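Side-chain contacts in lipopolysaccharide core heptose(I) kinase RfaP (Pseudomonas aeruginosa, PDB 6DFL), which transfers phosphate from ATP to the first heptose of the lipopolysaccharide core and also has protein-tyrosine kinase activity: residues R149-M154 and K205-L210; R83-A88 and L184-L189. All blocks are in the same frame, centred on the assembly; numbering follows the deposited sequence.

Contact 1. Residues R149-M154 and K205-L210; sequences RMVGDM and KDLAAL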
loop_
_atom_site.group_PDB
_atom_site.type_symbol
_atom_site.label_atom_id
_atom_site.label_comp_id
_atom_site.label_asym_id
_atom_site.label_seq_id
_atom_site.Cartn_x
_atom_site.Cartn_y
_atom_site.Cartn_z
ATOM N N ARG A 149 0.593 6.375 1.070
ATOM C CA ARG A 149 -0.463 7.370 1.239
ATOM C C ARG A 149 -1.806 6.727 1.528
ATOM O O ARG A 149 -2.577 7.221 2.363
ATOM C CB ARG A 149 -0.568 8.264 0.003
ATOM C CG ARG A 149 0.471 9.377 -0.035
ATOM C CD ARG A 149 0.200 10.367 -1.161
ATOM N NE ARG A 149 -0.008 9.725 -2.464
ATOM C CZ ARG A 149 0.932 9.597 -3.400
ATOM N NH1 ARG A 149 2.161 10.066 -3.172
ATOM N NH2 ARG A 149 0.642 8.998 -4.561
HETATM N N MSE A 150 -2.127 5.637 0.834
HETATM C CA MSE A 150 -3.447 5.062 0.973
HETATM C C MSE A 150 -3.605 4.434 2.334
HETATM O O MSE A 150 -4.614 4.637 3.006
HETATM C CB MSE A 150 -3.693 4.054 -0.113
HETATM C CG MSE A 150 -3.851 4.665 -1.483
HETATM SE SE MSE A 150 -4.321 3.235 -2.727
HETATM C CE MSE A 150 -6.079 2.747 -2.072
ATOM N N VAL A 151 -2.579 3.702 2.762
ATOM C CA VAL A 151 -2.637 3.020 4.051
ATOM C C VAL A 151 -2.680 4.038 5.185
ATOM O O VAL A 151 -3.571 4.000 6.043
ATOM C CB VAL A 151 -1.450 2.043 4.183
ATOM C CG1 VAL A 151 -1.370 1.427 5.567
ATOM C CG2 VAL A 151 -1.528 0.941 3.127
ATOM N N GLY A 152 -1.724 4.974 5.196
ATOM C CA GLY A 152 -1.835 6.123 6.082
ATOM C C GLY A 152 -3.205 6.763 6.056
ATOM O O GLY A 152 -3.814 6.976 7.104
ATOM N N ASP A 153 -3.727 7.042 4.852
ATOM C CA ASP A 153 -5.056 7.644 4.741
ATOM C C ASP A 153 -6.124 6.742 5.341
ATOM O O ASP A 153 -6.994 7.203 6.094
ATOM C CB ASP A 153 -5.381 7.949 3.276
ATOM C CG ASP A 153 -4.961 9.373 2.858
ATOM O OD1 ASP A 153 -4.261 10.043 3.642
ATOM O OD2 ASP A 153 -5.334 9.806 1.744
HETATM N N MSE A 154 -6.062 5.455 5.027
HETATM C CA MSE A 154 -6.943 4.462 5.584
HETATM C C MSE A 154 -6.921 4.485 7.111
HETATM O O MSE A 154 -7.970 4.504 7.752
HETATM C CB MSE A 154 -6.514 3.102 5.080
HETATM C CG MSE A 154 -7.587 2.083 4.900
HETATM SE SE MSE A 154 -6.707 0.480 4.189
HETATM C CE MSE A 154 -5.837 -0.121 5.828
ATOM N N LYS A 205 -0.318 -3.947 13.000
ATOM C CA LYS A 205 -0.591 -5.224 12.349
ATOM C C LYS A 205 -0.663 -5.055 10.831
ATOM O O LYS A 205 0.015 -5.774 10.092
ATOM C CB LYS A 205 -1.879 -5.847 12.901
ATOM C CG LYS A 205 -1.760 -6.447 14.324
ATOM C CD LYS A 205 -2.771 -7.587 14.547
ATOM C CE LYS A 205 -2.655 -8.239 15.929
ATOM N NZ LYS A 205 -3.350 -7.463 17.004
ATOM N N ASP A 206 -1.446 -4.073 10.350
ATOM C CA ASP A 206 -1.515 -3.791 8.914
ATOM C C ASP A 206 -0.133 -3.509 8.342
ATOM O O ASP A 206 0.220 -4.009 7.264
ATOM C CB ASP A 206 -2.400 -2.580 8.642
ATOM C CG ASP A 206 -3.878 -2.887 8.626
ATOM O OD1 ASP A 206 -4.318 -4.013 8.974
ATOM O OD2 ASP A 206 -4.618 -1.940 8.265
ATOM N N LEU A 207 0.631 -2.633 9.016
ATOM C CA LEU A 207 1.963 -2.276 8.545
ATOM C C LEU A 207 2.879 -3.483 8.517
ATOM O O LEU A 207 3.683 -3.639 7.596
ATOM C CB LEU A 207 2.584 -1.205 9.441
ATOM C CG LEU A 207 2.059 0.229 9.464
ATOM C CD1 LEU A 207 2.851 0.995 10.504
ATOM C CD2 LEU A 207 2.171 0.848 8.091
ATOM N N ALA A 208 2.811 -4.315 9.549
ATOM C CA ALA A 208 3.550 -5.570 9.545
ATOM C C ALA A 208 3.173 -6.412 8.338
ATOM O O ALA A 208 4.032 -6.835 7.558
ATOM C CB ALA A 208 3.278 -6.326 10.843
ATOM N N ALA A 209 1.877 -6.648 8.151
ATOM C CA ALA A 209 1.443 -7.515 7.063
ATOM C C ALA A 209 1.823 -6.921 5.712
ATOM O O ALA A 209 2.311 -7.636 4.828
ATOM C CB ALA A 209 -0.061 -7.752 7.159
ATOM N N LEU A 210 1.647 -5.605 5.535
ATOM C CA LEU A 210 2.026 -5.023 4.254
ATOM C C LEU A 210 3.498 -5.266 3.970
ATOM O O LEU A 210 3.868 -5.663 2.858
ATOM C CB LEU A 210 1.699 -3.544 4.229
ATOM C CG LEU A 210 1.985 -2.985 2.849
ATOM C CD1 LEU A 210 1.135 -3.655 1.807
ATOM C CD2 LEU A 210 1.760 -1.476 2.843
#
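V151 faces L207 and L210 across two nearly antiparallel helices, and this is the apolar half of the contact. The N-to-C directions of the two segments differ by 161°, and their axes come no closer than 11.5 Å, so only side-chain ends meet. CG2 of V151 lies 4.1 Å from CD2 of L210. CG1 of V151 is looser against CD2 of L207, at 4.4 Å. With V151 CG1 anti to the backbone N (chi1 173°), both methyls are turned to the other helix, one for each leucine. Y231 of helix 221-232 touches both V151 and L207, while L210 packs on F227 and touches the bound palmitoyl thioester.

The second half is a methyl against a carboxylate. M154, here selenomethionine, sends its CE to 3.3 Å from OD2 of D206. Its chain is extended as far as the selenium and then bends (chi3 75°), which carries CE across the D206 side chain at about a right angle. This is packing, not a hydrogen bond.

The carboxylate of D206 is buried, but hydrogen bonds hold both of its oxygens: OD1 accepts from the backbone N of R162, and OD2 from the backbone N of H161 and from NE2 of H155. These bonds fix the rotation of the group and probably stabilise its negative charge.

The geometry fits the C-lobe of a protein kinase. There, an aspartate of helix F holds the backbone of the catalytic HRD loop. D206 appears to play that part for H161 and R162, just before D163, the probable active-site residue.

Contact 2. Residues R83-A88 and L184-L189; sequences RRLHEA and LSVIDL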
loop_
_atom_site.group_PDB
_atom_site.type_symbol
_atom_site.label_atom_id
_atom_site.label_comp_id
_atom_site.label_asym_id
_atom_site.label_seq_id
_atom_site.Cartn_x
_atom_site.Cartn_y
_atom_site.Cartn_z
ATOM N N ARG A 83 -17.538 2.273 3.106
ATOM C CA ARG A 83 -18.217 3.553 3.252
ATOM C C ARG A 83 -17.292 4.601 3.856
ATOM O O ARG A 83 -17.280 5.750 3.408
ATOM C CB ARG A 83 -19.485 3.370 4.078
ATOM C CG ARG A 83 -20.568 2.612 3.307
ATOM C CD ARG A 83 -21.669 3.523 2.801
ATOM N NE ARG A 83 -22.690 3.653 3.838
ATOM C CZ ARG A 83 -23.887 4.206 3.662
ATOM N NH1 ARG A 83 -24.227 4.692 2.469
ATOM N NH2 ARG A 83 -24.744 4.267 4.680
ATOM N N ARG A 84 -16.492 4.226 4.859
ATOM C CA ARG A 84 -15.555 5.190 5.418
ATOM C C ARG A 84 -14.489 5.568 4.405
ATOM O O ARG A 84 -14.134 6.747 4.296
ATOM C CB ARG A 84 -14.898 4.665 6.696
ATOM C CG ARG A 84 -13.844 5.628 7.273
ATOM C CD ARG A 84 -14.458 6.753 8.190
ATOM N NE ARG A 84 -14.792 6.190 9.514
ATOM C CZ ARG A 84 -16.041 6.014 9.939
ATOM N NH1 ARG A 84 -17.041 6.415 9.151
ATOM N NH2 ARG A 84 -16.303 5.453 11.131
ATOM N N LEU A 85 -13.968 4.601 3.645
ATOM C CA LEU A 85 -12.916 4.931 2.687
ATOM C C LEU A 85 -13.416 5.872 1.604
ATOM O O LEU A 85 -12.643 6.688 1.093
ATOM C CB LEU A 85 -12.350 3.671 2.053
ATOM C CG LEU A 85 -11.442 2.862 2.959
ATOM C CD1 LEU A 85 -10.702 1.833 2.133
ATOM C CD2 LEU A 85 -10.488 3.775 3.707
ATOM N N HIS A 86 -14.692 5.762 1.226
ATOM C CA HIS A 86 -15.259 6.693 0.261
ATOM C C HIS A 86 -15.338 8.101 0.848
ATOM O O HIS A 86 -14.955 9.074 0.191
ATOM C CB HIS A 86 -16.635 6.202 -0.192
ATOM C CG HIS A 86 -16.576 5.137 -1.257
ATOM N ND1 HIS A 86 -16.912 5.379 -2.572
ATOM C CD2 HIS A 86 -16.218 3.830 -1.201
ATOM C CE1 HIS A 86 -16.764 4.272 -3.278
ATOM N NE2 HIS A 86 -16.339 3.318 -2.469
ATOM N N GLU A 87 -15.814 8.225 2.088
ATOM C CA GLU A 87 -15.774 9.511 2.775
ATOM C C GLU A 87 -14.371 10.102 2.747
ATOM O O GLU A 87 -14.191 11.285 2.432
ATOM C CB GLU A 87 -16.262 9.354 4.219
ATOM C CG GLU A 87 -17.738 8.970 4.354
ATOM C CD GLU A 87 -18.108 8.505 5.746
ATOM O OE1 GLU A 87 -17.464 8.954 6.740
ATOM O OE2 GLU A 87 -19.039 7.661 5.847
ATOM N N ALA A 88 -13.358 9.288 3.040
ATOM C CA ALA A 88 -11.985 9.758 3.183
ATOM C C ALA A 88 -11.243 9.897 1.862
ATOM O O ALA A 88 -10.058 10.250 1.874
ATOM C CB ALA A 88 -11.200 8.829 4.105
ATOM N N LEU A 184 -4.327 3.528 -7.933
ATOM C CA LEU A 184 -4.491 2.321 -7.154
ATOM C C LEU A 184 -5.907 2.258 -6.596
ATOM O O LEU A 184 -6.604 3.269 -6.509
ATOM C CB LEU A 184 -3.465 2.262 -6.022
ATOM C CG LEU A 184 -2.008 2.202 -6.484
ATOM C CD1 LEU A 184 -1.070 2.026 -5.315
ATOM C CD2 LEU A 184 -1.793 1.090 -7.510
ATOM N N SER A 185 -6.351 1.035 -6.285
ATOM C CA SER A 185 -7.520 0.807 -5.451
ATOM C C SER A 185 -7.174 -0.269 -4.436
ATOM O O SER A 185 -6.520 -1.265 -4.775
ATOM C CB SER A 185 -8.731 0.374 -6.266
ATOM O OG SER A 185 -9.039 1.326 -7.252
ATOM N N VAL A 186 -7.584 -0.062 -3.202
ATOM C CA VAL A 186 -7.461 -1.103 -2.191
ATOM C C VAL A 186 -8.717 -1.968 -2.240
ATOM O O VAL A 186 -9.835 -1.458 -2.389
ATOM C CB VAL A 186 -7.250 -0.498 -0.793
ATOM C CG1 VAL A 186 -8.377 0.496 -0.448
ATOM C CG2 VAL A 186 -7.139 -1.616 0.268
ATOM N N ILE A 187 -8.536 -3.281 -2.140
ATOM C CA ILE A 187 -9.688 -4.173 -2.168
ATOM C C ILE A 187 -9.615 -5.090 -0.968
ATOM O O ILE A 187 -8.796 -4.876 -0.066
ATOM C CB ILE A 187 -9.745 -4.987 -3.469
ATOM C CG1 ILE A 187 -8.513 -5.896 -3.549
ATOM C CG2 ILE A 187 -9.839 -4.065 -4.674
ATOM C CD1 ILE A 187 -8.644 -7.060 -4.510
ATOM N N ASP A 188 -10.435 -6.146 -1.004
ATOM C CA ASP A 188 -10.713 -7.094 0.060
ATOM C C ASP A 188 -10.739 -6.498 1.447
ATOM O O ASP A 188 -9.731 -6.541 2.160
ATOM C CB ASP A 188 -9.708 -8.226 0.108
ATOM C CG ASP A 188 -10.027 -9.184 1.239
ATOM O OD1 ASP A 188 -11.224 -9.510 1.400
ATOM O OD2 ASP A 188 -9.121 -9.573 1.995
ATOM N N LEU A 189 -11.893 -6.001 1.870
ATOM C CA LEU A 189 -12.019 -5.435 3.202
ATOM C C LEU A 189 -12.902 -6.308 4.086
ATOM O O LEU A 189 -13.525 -5.812 5.030
ATOM C CB LEU A 189 -12.541 -4.005 3.086
ATOM C CG LEU A 189 -11.541 -3.130 2.318
ATOM C CD1 LEU A 189 -12.182 -1.939 1.665
ATOM C CD2 LEU A 189 -10.463 -2.665 3.259
#
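L85, V186 and L189 meet through methyl groups alone, with no flat group between 83-88 and 184-189 and hence no face or edge to cover. The guanidinium of R84 and the carboxylate of E87 pair along their own helix, away from 184-189, with NH1 of R84 3.5 Å from OE1 of E87. V186 also packs against H161, whose NE2 bonds the backbone O of D188.

From 83-88, one methyl does the touching. CD1 of L85 lies 3.7 Å from CG1 of V186, and these two side chains cross at about a right angle. The same CD1 is 4.1 Å from CD1 of L189, where the two leucines reach toward each other tip to tip. V186 CG1 sits between the backbone N and the carbonyl carbon (chi1 55°), and this rotation presents it to L85.

L189 also packs on E78, A81 and I82 of helix 76-87. By its place in the sequence, D188-L189 probably corresponds to the start of the kinase DFG motif, and helix 76-87 to helix C. L189 would then be a regulatory-spine residue.

The chemistry is purely apolar. No hydrogen bond or charge pair joins the two segments, so the contact depends on shape and burial and sets no polar register between helix 76-87 and the strand with its following loop.

Both contacts are buried in the kinase core, with centres 12 Å apart. Contact 1 joins two C-lobe helices. Contact 2 joins helix 76-87 to strand 184-186 and the loop after it. They share no element, yet helix 137-156 bridges them. M154 CG packs 3.6 Å from L85 CD2, while M150 SE lies 3.5 Å from L184 CB. M154 thus reaches L85 as well as D206. Contact 2 is wholly apolar. Contact 1 adds a buried carboxylate, whose oxygens bond the backbone N atoms of H161 and R162. H161 touches M154 and V186, so the probable catalytic loop lies against both contacts.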